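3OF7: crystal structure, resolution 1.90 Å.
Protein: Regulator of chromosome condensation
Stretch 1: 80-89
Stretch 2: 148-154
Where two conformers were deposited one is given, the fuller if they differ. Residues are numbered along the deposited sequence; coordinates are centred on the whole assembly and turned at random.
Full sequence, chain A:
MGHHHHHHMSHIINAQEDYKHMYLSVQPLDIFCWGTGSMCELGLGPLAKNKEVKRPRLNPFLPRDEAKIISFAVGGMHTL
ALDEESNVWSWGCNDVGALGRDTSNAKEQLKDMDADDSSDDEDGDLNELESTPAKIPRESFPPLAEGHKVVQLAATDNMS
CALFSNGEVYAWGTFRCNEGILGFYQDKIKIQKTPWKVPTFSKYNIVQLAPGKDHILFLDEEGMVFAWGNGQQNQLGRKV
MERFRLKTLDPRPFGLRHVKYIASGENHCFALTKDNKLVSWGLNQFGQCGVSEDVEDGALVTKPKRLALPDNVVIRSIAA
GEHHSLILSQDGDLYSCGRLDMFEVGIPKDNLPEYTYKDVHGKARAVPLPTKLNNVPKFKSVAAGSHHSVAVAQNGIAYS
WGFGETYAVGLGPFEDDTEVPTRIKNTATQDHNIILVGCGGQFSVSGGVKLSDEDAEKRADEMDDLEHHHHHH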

# COMPACT_ATOMS: atom_id res chain seq x y z
N LEU A 80 7.26 -2.10 7.54
CA LEU A 80 8.24 -1.17 8.08
C LEU A 80 7.47 -0.12 8.86
O LEU A 80 6.39 0.27 8.45
CB LEU A 80 9.00 -0.50 6.94
CG LEU A 80 9.62 -1.42 5.89
CD1 LEU A 80 10.20 -0.57 4.76
CD2 LEU A 80 10.70 -2.35 6.49
N ALA A 81 8.04 0.33 9.98
CA ALA A 81 7.46 1.42 10.74
C ALA A 81 8.51 2.46 11.11
O ALA A 81 9.72 2.17 11.15
CB ALA A 81 6.74 0.89 12.00
N LEU A 82 8.05 3.69 11.33
CA LEU A 82 8.94 4.81 11.63
C LEU A 82 8.54 5.45 12.94
O LEU A 82 7.35 5.69 13.18
CB LEU A 82 8.86 5.85 10.52
CG LEU A 82 9.90 6.97 10.51
CD1 LEU A 82 11.27 6.40 10.20
CD2 LEU A 82 9.50 8.01 9.49
N ASP A 83 9.52 5.75 13.79
CA ASP A 83 9.24 6.41 15.05
C ASP A 83 9.62 7.89 15.04
O ASP A 83 10.11 8.42 14.03
CB ASP A 83 9.85 5.65 16.24
CG ASP A 83 11.37 5.63 16.24
OD1 ASP A 83 12.01 6.58 15.72
OD2 ASP A 83 11.94 4.65 16.80
N GLU A 84 9.38 8.56 16.17
CA GLU A 84 9.66 9.99 16.28
C GLU A 84 11.12 10.38 16.03
O GLU A 84 11.39 11.48 15.54
CB GLU A 84 9.20 10.52 17.63
CG GLU A 84 7.69 10.71 17.72
CD GLU A 84 7.24 11.12 19.11
OE1 GLU A 84 8.11 11.40 19.98
OE2 GLU A 84 6.02 11.16 19.33
N GLU A 85 12.05 9.48 16.37
CA GLU A 85 13.45 9.80 16.14
C GLU A 85 13.95 9.24 14.80
O GLU A 85 15.16 9.18 14.54
CB GLU A 85 14.33 9.41 17.33
CG GLU A 85 14.06 10.27 18.56
CD GLU A 85 13.81 11.73 18.21
OE1 GLU A 85 12.75 12.28 18.61
OE2 GLU A 85 14.66 12.35 17.54
N SER A 86 12.99 8.91 13.94
CA SER A 86 13.26 8.42 12.59
C SER A 86 14.02 7.08 12.53
O SER A 86 14.72 6.79 11.55
CB SER A 86 13.94 9.50 11.74
OG SER A 86 13.95 9.16 10.37
N ASN A 87 13.89 6.26 13.57
CA ASN A 87 14.36 4.87 13.48
C ASN A 87 13.36 4.06 12.67
O ASN A 87 12.15 4.29 12.77
CB ASN A 87 14.50 4.22 14.86
CG ASN A 87 15.65 4.80 15.66
OD1 ASN A 87 16.82 4.71 15.28
ND2 ASN A 87 15.32 5.38 16.80
N VAL A 88 13.87 3.12 11.88
CA VAL A 88 13.04 2.21 11.10
C VAL A 88 12.90 0.86 11.80
O VAL A 88 13.90 0.19 12.10
CB VAL A 88 13.60 2.03 9.66
CG1 VAL A 88 12.69 1.12 8.83
CG2 VAL A 88 13.76 3.39 8.97
N TRP A 89 11.65 0.48 12.06
CA TRP A 89 11.31 -0.80 12.64
C TRP A 89 10.82 -1.71 11.51
O TRP A 89 10.25 -1.24 10.53
CB TRP A 89 10.18 -0.65 13.64
CG TRP A 89 10.46 0.21 14.85
CD1 TRP A 89 10.74 1.55 14.87
CD2 TRP A 89 10.44 -0.22 16.21
NE1 TRP A 89 10.92 1.97 16.17
CE2 TRP A 89 10.73 0.91 17.01
CE3 TRP A 89 10.22 -1.46 16.84
CZ2 TRP A 89 10.81 0.84 18.41
CZ3 TRP A 89 10.28 -1.52 18.23
CH2 TRP A 89 10.58 -0.38 19.00
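Stretch 2 (148-154) HKVVQLA

Stretch 1 is a tight hairpin: strand 80-83, a type I turn from Asp83 to Ser86, and a return strand beginning at Val88. Stretch 2 enters in extended conformation through His148 and Lys149 and becomes strand 150-154, broken in its alternation by Val151, whose psi of -19° departs from the extended values around it. This strand packs across the hairpin face rather than joining its edge: its axis passes 7.4 Å from that of strand 80-83, with their N-to-C directions 160° apart, nearly antiparallel.

Leu80 points toward stretch 2 and opens the contact, its CB 3.8 Å from Leu153 CD1 and its CD1 3.5 Å from Ala154 O. Ala81 turns its methyl away, so it offers backbone instead; its C lies 3.5 Å from Leu153 CD1. Leu82 faces the strand again and spans two partners, with CB 3.9 Å from Leu153 CD1 and CD1 3.7 Å from Val150 CB.

Asp83 does not touch stretch 2; it organises the turn. Its OD1 accepts from Asn87 N at 2.9 Å, and its OD2 from Trp89 NE1 at 2.9 Å. Glu85 reaches across through water 1, which donates to Glu85 O at 3.1 Å and accepts a weak bond from Lys149 NZ at 3.3 Å.

Ser86, with positive phi, supplies the one direct hydrogen bond between the stretches: Val150 N donates to Ser86 OG at 2.8 Å and 173°, almost straight, pinning the start of the incoming strand to the turn. Beyond Asn87, which points away, Val88 completes the apolar patch, its CG2 4.0 Å from Leu153 CD2 and 4.2 Å from Val150 CG2.

The rule is economical: Val150 and Leu153 meet inward-facing side chains from both hairpin strands, while a single polar anchor sits at the turn.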

# COMPACT_ATOMS: atom_id res chain seq x y z
N HIS A 148 19.50 14.18 8.85
CA HIS A 148 18.38 13.97 7.93
C HIS A 148 17.42 12.96 8.53
O HIS A 148 17.78 12.23 9.45
CB HIS A 148 18.87 13.52 6.56
CG HIS A 148 19.89 14.44 5.96
ND1 HIS A 148 19.59 15.73 5.61
CD2 HIS A 148 21.20 14.26 5.68
CE1 HIS A 148 20.68 16.31 5.13
NE2 HIS A 148 21.67 15.44 5.16
N LYS A 149 16.19 12.94 8.01
CA LYS A 149 15.15 12.05 8.52
C LYS A 149 14.42 11.33 7.40
O LYS A 149 14.40 11.79 6.27
CB LYS A 149 14.16 12.85 9.37
CG LYS A 149 14.69 13.13 10.78
CD LYS A 149 13.75 14.00 11.60
CE LYS A 149 14.35 14.31 12.96
NZ LYS A 149 15.72 14.91 12.84
N VAL A 150 13.81 10.20 7.74
CA VAL A 150 12.95 9.49 6.80
C VAL A 150 11.62 10.24 6.67
O VAL A 150 11.02 10.61 7.68
CB VAL A 150 12.67 8.05 7.26
CG1 VAL A 150 11.71 7.34 6.30
CG2 VAL A 150 13.99 7.26 7.41
N VAL A 151 11.16 10.45 5.44
CA VAL A 151 9.86 11.07 5.20
C VAL A 151 8.83 10.09 4.65
O VAL A 151 7.63 10.34 4.73
CB VAL A 151 9.94 12.33 4.29
CG1 VAL A 151 10.88 13.38 4.90
CG2 VAL A 151 10.38 11.96 2.88
N GLN A 152 9.29 8.97 4.11
CA GLN A 152 8.38 7.92 3.64
C GLN A 152 9.05 6.55 3.63
O GLN A 152 10.21 6.42 3.24
CB GLN A 152 7.81 8.23 2.25
CG GLN A 152 6.62 7.32 1.88
CD GLN A 152 6.19 7.41 0.43
OE1 GLN A 152 6.58 8.32 -0.31
NE2 GLN A 152 5.35 6.45 0.01
N LEU A 153 8.30 5.53 4.05
CA LEU A 153 8.72 4.14 3.93
C LEU A 153 7.90 3.46 2.84
O LEU A 153 6.80 3.89 2.53
CB LEU A 153 8.59 3.40 5.27
CG LEU A 153 9.53 3.84 6.41
CD1 LEU A 153 9.12 3.18 7.72
CD2 LEU A 153 10.97 3.49 6.07
N ALA A 154 8.46 2.42 2.22
CA ALA A 154 7.72 1.63 1.24
C ALA A 154 8.17 0.19 1.28
O ALA A 154 9.37 -0.10 1.44
CB ALA A 154 7.89 2.20 -0.16
O HOH W 1 16.57 11.86 13.90